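Local coordinates for protein 4-alpha-glucanotransferase (Streptococcus agalactiae, PDB 6M6T) that is an amylomaltase, a 4-alpha-glucanotransferase of the TIM-barrel clan, built on a parallel beta-barrel ringed by helices, at residues V33-L47 / L202-D216. Residues are numbered along the deposited sequence; the frame is centred on the assembly and turned at random.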
loop_
_atom_site.group_PDB
_atom_site.type_symbol
_atom_site.label_atom_id
_atom_site.label_comp_id
_atom_site.label_asym_id
_atom_site.label_seq_id
_atom_site.Cartn_x
_atom_site.Cartn_y
_atom_site.Cartn_z
ATOM N N VAL A 33 -13.634 4.290 -11.110
ATOM C CA VAL A 33 -13.307 5.639 -11.581
ATOM C C VAL A 33 -14.585 6.383 -11.962
ATOM O O VAL A 33 -14.801 7.533 -11.552
ATOM C CB VAL A 33 -12.317 5.583 -12.761
ATOM C CG1 VAL A 33 -11.708 6.949 -13.028
ATOM C CG2 VAL A 33 -11.230 4.571 -12.501
ATOM N N ASP A 34 -15.432 5.735 -12.783
ATOM C CA ASP A 34 -16.704 6.314 -13.205
ATOM C C ASP A 34 -17.498 6.804 -11.998
ATOM O O ASP A 34 -18.104 7.890 -12.025
ATOM C CB ASP A 34 -17.515 5.271 -13.990
ATOM C CG ASP A 34 -17.093 5.145 -15.470
ATOM O OD1 ASP A 34 -16.644 6.153 -16.064
ATOM O OD2 ASP A 34 -17.227 4.028 -16.042
ATOM N N PHE A 35 -17.480 6.023 -10.915
ATOM C CA PHE A 35 -18.209 6.394 -9.711
ATOM C C PHE A 35 -17.548 7.567 -9.000
ATOM O O PHE A 35 -18.232 8.378 -8.363
ATOM C CB PHE A 35 -18.325 5.184 -8.784
ATOM C CG PHE A 35 -18.207 5.522 -7.335
ATOM C CD1 PHE A 35 -19.283 6.053 -6.648
ATOM C CD2 PHE A 35 -17.015 5.319 -6.649
ATOM C CE1 PHE A 35 -19.169 6.385 -5.306
ATOM C CE2 PHE A 35 -16.899 5.650 -5.292
ATOM C CZ PHE A 35 -17.965 6.183 -4.628
ATOM N N LEU A 36 -16.223 7.673 -9.084
ATOM C CA LEU A 36 -15.561 8.802 -8.437
ATOM C C LEU A 36 -15.897 10.103 -9.155
ATOM O O LEU A 36 -16.099 11.139 -8.511
ATOM C CB LEU A 36 -14.047 8.579 -8.374
ATOM C CG LEU A 36 -13.624 7.427 -7.461
ATOM C CD1 LEU A 36 -12.085 7.316 -7.263
ATOM C CD2 LEU A 36 -14.337 7.570 -6.145
ATOM N N VAL A 37 -15.986 10.061 -10.487
ATOM C CA VAL A 37 -16.390 11.262 -11.228
ATOM C C VAL A 37 -17.885 11.544 -11.116
ATOM O O VAL A 37 -18.302 12.693 -11.323
ATOM C CB VAL A 37 -16.036 11.223 -12.730
ATOM C CG1 VAL A 37 -14.600 10.736 -12.939
ATOM C CG2 VAL A 37 -17.054 10.403 -13.529
ATOM N N GLU A 38 -18.705 10.532 -10.823
ATOM C CA GLU A 38 -20.109 10.804 -10.532
ATOM C C GLU A 38 -20.252 11.713 -9.323
ATOM O O GLU A 38 -21.041 12.667 -9.336
ATOM C CB GLU A 38 -20.866 9.514 -10.263
ATOM C CG GLU A 38 -21.211 8.695 -11.440
ATOM C CD GLU A 38 -22.055 7.532 -10.999
ATOM O OE1 GLU A 38 -21.566 6.371 -11.023
ATOM O OE2 GLU A 38 -23.208 7.796 -10.584
ATOM N N THR A 39 -19.524 11.400 -8.256
ATOM C CA THR A 39 -19.643 12.054 -6.959
ATOM C C THR A 39 -18.697 13.244 -6.802
ATOM O O THR A 39 -18.580 13.790 -5.702
ATOM C CB THR A 39 -19.404 11.023 -5.855
ATOM O OG1 THR A 39 -18.217 10.276 -6.156
ATOM C CG2 THR A 39 -20.575 10.036 -5.795
ATOM N N ASP A 40 -18.026 13.646 -7.883
ATOM C CA ASP A 40 -17.139 14.808 -7.917
ATOM C C ASP A 40 -15.983 14.660 -6.924
ATOM O O ASP A 40 -15.539 15.627 -6.298
ATOM C CB ASP A 40 -17.929 16.086 -7.680
ATOM C CG ASP A 40 -19.254 16.081 -8.429
ATOM O OD1 ASP A 40 -19.245 16.157 -9.686
ATOM O OD2 ASP A 40 -20.309 15.940 -7.759
ATOM N N GLN A 41 -15.463 13.434 -6.828
ATOM C CA GLN A 41 -14.271 13.168 -6.049
ATOM C C GLN A 41 -13.035 13.639 -6.801
ATOM O O GLN A 41 -13.049 13.872 -8.007
ATOM C CB GLN A 41 -14.148 11.682 -5.732
ATOM C CG GLN A 41 -15.266 11.133 -4.884
ATOM C CD GLN A 41 -15.503 11.940 -3.619
ATOM O OE1 GLN A 41 -14.801 11.779 -2.617
ATOM N NE2 GLN A 41 -16.511 12.802 -3.656
ATOM N N LYS A 42 -11.955 13.811 -6.060
ATOM C CA LYS A 42 -10.668 14.161 -6.645
ATOM C C LYS A 42 -9.678 13.013 -6.588
ATOM O O LYS A 42 -8.929 12.806 -7.547
ATOM C CB LYS A 42 -10.073 15.391 -5.942
ATOM C CG LYS A 42 -8.726 15.816 -6.480
ATOM C CD LYS A 42 -8.829 16.992 -7.413
ATOM C CE LYS A 42 -7.451 17.517 -7.790
ATOM N NZ LYS A 42 -6.676 17.755 -6.552
ATOM N N PHE A 43 -9.696 12.227 -5.508
ATOM C CA PHE A 43 -8.621 11.281 -5.247
ATOM C C PHE A 43 -9.149 9.869 -5.059
ATOM O O PHE A 43 -10.221 9.658 -4.482
ATOM C CB PHE A 43 -7.803 11.698 -3.996
ATOM C CG PHE A 43 -7.098 13.008 -4.157
ATOM C CD1 PHE A 43 -6.150 13.185 -5.153
ATOM C CD2 PHE A 43 -7.404 14.074 -3.341
ATOM C CE1 PHE A 43 -5.513 14.410 -5.320
ATOM C CE2 PHE A 43 -6.774 15.307 -3.505
ATOM C CZ PHE A 43 -5.837 15.475 -4.495
ATOM N N TRP A 44 -8.363 8.909 -5.556
ATOM C CA TRP A 44 -8.466 7.486 -5.229
ATOM C C TRP A 44 -7.173 7.134 -4.509
ATOM O O TRP A 44 -6.094 7.189 -5.118
ATOM C CB TRP A 44 -8.639 6.626 -6.494
ATOM C CG TRP A 44 -8.925 5.178 -6.233
ATOM C CD1 TRP A 44 -8.983 4.573 -5.020
ATOM C CD2 TRP A 44 -9.229 4.154 -7.206
ATOM N NE1 TRP A 44 -9.278 3.233 -5.169
ATOM C CE2 TRP A 44 -9.449 2.956 -6.497
ATOM C CE3 TRP A 44 -9.345 4.137 -8.601
ATOM C CZ2 TRP A 44 -9.769 1.763 -7.127
ATOM C CZ3 TRP A 44 -9.639 2.938 -9.219
ATOM C CH2 TRP A 44 -9.845 1.768 -8.483
ATOM N N GLN A 45 -7.258 6.817 -3.214
ATOM C CA GLN A 45 -6.102 6.297 -2.491
ATOM C C GLN A 45 -6.162 4.772 -2.494
ATOM O O GLN A 45 -7.158 4.178 -2.059
ATOM C CB GLN A 45 -6.038 6.817 -1.056
ATOM C CG GLN A 45 -4.722 6.463 -0.335
ATOM C CD GLN A 45 -4.457 7.325 0.898
ATOM O OE1 GLN A 45 -5.219 8.246 1.225
ATOM N NE2 GLN A 45 -3.367 7.032 1.586
ATOM N N ILE A 46 -5.097 4.145 -2.978
ATOM C CA ILE A 46 -4.943 2.704 -2.910
ATOM C C ILE A 46 -3.842 2.367 -1.895
ATOM O O ILE A 46 -3.158 3.250 -1.359
ATOM C CB ILE A 46 -4.638 2.098 -4.301
ATOM C CG1 ILE A 46 -3.422 2.799 -4.916
ATOM C CG2 ILE A 46 -5.849 2.238 -5.232
ATOM C CD1 ILE A 46 -2.623 1.952 -5.864
ATOM N N LEU A 47 -3.692 1.065 -1.619
ATOM C CA LEU A 47 -2.570 0.528 -0.845
ATOM C C LEU A 47 -1.387 0.358 -1.798
ATOM O O LEU A 47 -1.415 0.822 -2.942
ATOM C CB LEU A 47 -3.013 -0.746 -0.140
ATOM C CG LEU A 47 -4.163 -0.578 0.860
ATOM C CD1 LEU A 47 -4.001 -1.581 1.984
ATOM C CD2 LEU A 47 -4.278 0.822 1.442
ATOM N N LEU A 202 -5.106 1.941 -16.594
ATOM C CA LEU A 202 -6.042 2.411 -15.575
ATOM C C LEU A 202 -5.690 3.821 -15.090
ATOM O O LEU A 202 -6.566 4.685 -14.949
ATOM C CB LEU A 202 -6.085 1.436 -14.403
ATOM C CG LEU A 202 -7.098 1.914 -13.363
ATOM C CD1 LEU A 202 -8.485 1.891 -13.965
ATOM C CD2 LEU A 202 -7.057 1.091 -12.086
ATOM N N LYS A 203 -4.410 4.069 -14.814
ATOM C CA LYS A 203 -4.014 5.401 -14.370
ATOM C C LYS A 203 -4.297 6.453 -15.441
ATOM O O LYS A 203 -4.642 7.589 -15.112
ATOM C CB LYS A 203 -2.533 5.408 -13.958
ATOM C CG LYS A 203 -1.913 6.794 -13.795
ATOM C CD LYS A 203 -0.922 6.860 -12.651
ATOM C CE LYS A 203 -0.348 8.264 -12.508
ATOM N NZ LYS A 203 0.743 8.520 -13.482
ATOM N N GLU A 204 -4.203 6.091 -16.722
ATOM C CA GLU A 204 -4.496 7.057 -17.774
ATOM C C GLU A 204 -5.998 7.347 -17.861
ATOM O O GLU A 204 -6.404 8.510 -17.981
ATOM C CB GLU A 204 -3.946 6.549 -19.115
ATOM C CG GLU A 204 -3.773 7.627 -20.190
ATOM C CD GLU A 204 -4.992 7.779 -21.103
ATOM O OE1 GLU A 204 -6.059 7.212 -20.770
ATOM O OE2 GLU A 204 -4.888 8.474 -22.149
ATOM N N TYR A 205 -6.837 6.312 -17.796
ATOM C CA TYR A 205 -8.277 6.537 -17.705
ATOM C C TYR A 205 -8.600 7.481 -16.548
ATOM O O TYR A 205 -9.241 8.532 -16.726
ATOM C CB TYR A 205 -8.986 5.195 -17.531
ATOM C CG TYR A 205 -10.492 5.250 -17.645
ATOM C CD1 TYR A 205 -11.112 5.445 -18.875
ATOM C CD2 TYR A 205 -11.294 5.091 -16.523
ATOM C CE1 TYR A 205 -12.493 5.491 -18.976
ATOM C CE2 TYR A 205 -12.674 5.130 -16.610
ATOM C CZ TYR A 205 -13.272 5.327 -17.839
ATOM O OH TYR A 205 -14.654 5.377 -17.920
ATOM N N ALA A 206 -8.105 7.140 -15.360
ATOM C CA ALA A 206 -8.370 7.943 -14.178
ATOM C C ALA A 206 -7.941 9.389 -14.387
ATOM O O ALA A 206 -8.731 10.318 -14.177
ATOM C CB ALA A 206 -7.653 7.332 -12.979
ATOM N N ASN A 207 -6.693 9.602 -14.818
ATOM C CA ASN A 207 -6.171 10.959 -14.967
ATOM C C ASN A 207 -7.010 11.763 -15.955
ATOM O O ASN A 207 -7.364 12.920 -15.688
ATOM C CB ASN A 207 -4.702 10.921 -15.416
ATOM C CG ASN A 207 -3.733 10.554 -14.275
ATOM O OD1 ASN A 207 -4.112 10.531 -13.104
ATOM N ND2 ASN A 207 -2.477 10.276 -14.625
ATOM N N ASP A 208 -7.372 11.162 -17.086
ATOM C CA ASP A 208 -8.120 11.923 -18.076
ATOM C C ASP A 208 -9.572 12.163 -17.684
ATOM O O ASP A 208 -10.244 12.972 -18.337
ATOM C CB ASP A 208 -8.037 11.233 -19.435
ATOM C CG ASP A 208 -6.643 11.318 -20.034
ATOM O OD1 ASP A 208 -5.782 10.489 -19.657
ATOM O OD2 ASP A 208 -6.401 12.234 -20.857
ATOM N N LYS A 209 -10.073 11.505 -16.641
ATOM C CA LYS A 209 -11.337 11.931 -16.054
ATOM C C LYS A 209 -11.174 12.898 -14.874
ATOM O O LYS A 209 -12.126 13.082 -14.111
ATOM C CB LYS A 209 -12.148 10.719 -15.607
ATOM C CG LYS A 209 -12.439 9.755 -16.716
ATOM C CD LYS A 209 -13.880 9.841 -17.157
ATOM C CE LYS A 209 -14.396 8.488 -17.576
ATOM N NZ LYS A 209 -14.487 8.313 -19.073
ATOM N N GLY A 210 -10.002 13.500 -14.680
ATOM C CA GLY A 210 -9.798 14.339 -13.510
ATOM C C GLY A 210 -9.582 13.616 -12.189
ATOM O O GLY A 210 -9.487 14.287 -11.149
ATOM N N ILE A 211 -9.480 12.283 -12.193
ATOM C CA ILE A 211 -9.263 11.491 -10.982
ATOM C C ILE A 211 -7.768 11.245 -10.793
ATOM O O ILE A 211 -7.097 10.733 -11.698
ATOM C CB ILE A 211 -10.026 10.160 -11.055
ATOM C CG1 ILE A 211 -11.514 10.422 -10.894
ATOM C CG2 ILE A 211 -9.532 9.188 -9.967
ATOM C CD1 ILE A 211 -11.804 11.406 -9.758
ATOM N N GLN A 212 -7.251 11.583 -9.607
ATOM C CA GLN A 212 -5.838 11.436 -9.274
ATOM C C GLN A 212 -5.628 10.326 -8.246
ATOM O O GLN A 212 -6.437 10.164 -7.323
ATOM C CB GLN A 212 -5.286 12.749 -8.740
ATOM C CG GLN A 212 -5.493 13.937 -9.663
ATOM C CD GLN A 212 -4.195 14.643 -9.968
ATOM O OE1 GLN A 212 -3.586 15.262 -9.084
ATOM N NE2 GLN A 212 -3.743 14.533 -11.217
ATOM N N ILE A 213 -4.518 9.579 -8.398
ATOM C CA ILE A 213 -4.211 8.398 -7.584
ATOM C C ILE A 213 -3.188 8.744 -6.504
ATOM O O ILE A 213 -2.089 9.233 -6.802
ATOM C CB ILE A 213 -3.682 7.243 -8.455
ATOM C CG1 ILE A 213 -4.721 6.857 -9.505
ATOM C CG2 ILE A 213 -3.291 6.041 -7.590
ATOM C CD1 ILE A 213 -6.009 6.342 -8.895
ATOM N N ILE A 214 -3.530 8.453 -5.254
ATOM C CA ILE A 214 -2.572 8.497 -4.154
ATOM C C ILE A 214 -2.039 7.084 -3.937
ATOM O O ILE A 214 -2.732 6.222 -3.387
ATOM C CB ILE A 214 -3.192 9.042 -2.863
ATOM C CG1 ILE A 214 -4.055 10.268 -3.124
ATOM C CG2 ILE A 214 -2.127 9.374 -1.877
ATOM C CD1 ILE A 214 -5.086 10.479 -2.020
ATOM N N GLY A 215 -0.799 6.861 -4.358
ATOM C CA GLY A 215 -0.113 5.625 -4.046
ATOM C C GLY A 215 0.571 5.626 -2.673
ATOM O O GLY A 215 0.861 6.665 -2.077
ATOM N N ASP A 216 0.815 4.410 -2.186
ATOM C CA ASP A 216 1.453 4.138 -0.903
ATOM C C ASP A 216 2.863 3.616 -1.157
ATOM O O ASP A 216 3.049 2.703 -1.970
ATOM C CB ASP A 216 0.639 3.092 -0.116
ATOM C CG ASP A 216 0.379 3.486 1.349
ATOM O OD1 ASP A 216 1.277 4.089 1.988
ATOM O OD2 ASP A 216 -0.725 3.169 1.869
#
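Ile211 and Val33 meet where two helix-loop-strand segments of the barrel pack together, a worked example of how a (beta/alpha)8 fold joins parallel strands inside a ring of helices. Strands 43-45 and 212-216 run side by side in the same direction, bound by alternating amides and carbonyls: Gln212 N to Lys42 O, Trp44 N to Gln212 O (2.9 Å), Ile214 N to Trp44 O, and Ile46 N to Ile214 O. The axes of helical segments 33-38 and 202-208 differ by 14° in direction. Helix 202-208 ends in a Schellman motif with Gly210 at positive phi, and the chain turns there into its strand.

Ile211, just before that strand, packs against helix 33-38 and the loop after it. Its CB lies 4.1 Å from Val33 CG1. With CG1 anti to the carbonyl carbon (chi1 -72°), one branch runs past Val37 CG1 to end with CD1 against Leu36 CB and Gln41 O, while CG2 turns to Leu36 CD1. On the sheet's other side, Ile214 CD1 packs on Phe43 CB at 3.6 Å. Between the helices, Tyr205 presents a ring edge to Val33 CB, and its hydroxyl donates to Asp34 OD1 (2.8 Å) from the syn side, 33° out of the carboxylate plane.

Apolar packing and one hydroxyl-carboxylate bond thus join the helices, while backbone bonds set the strand register; the second strand brings Asp216, salt-bridged to Arg294 and hydrogen-bonded to Tyr59, near the bound 1,5-anhydro-D-glucitol.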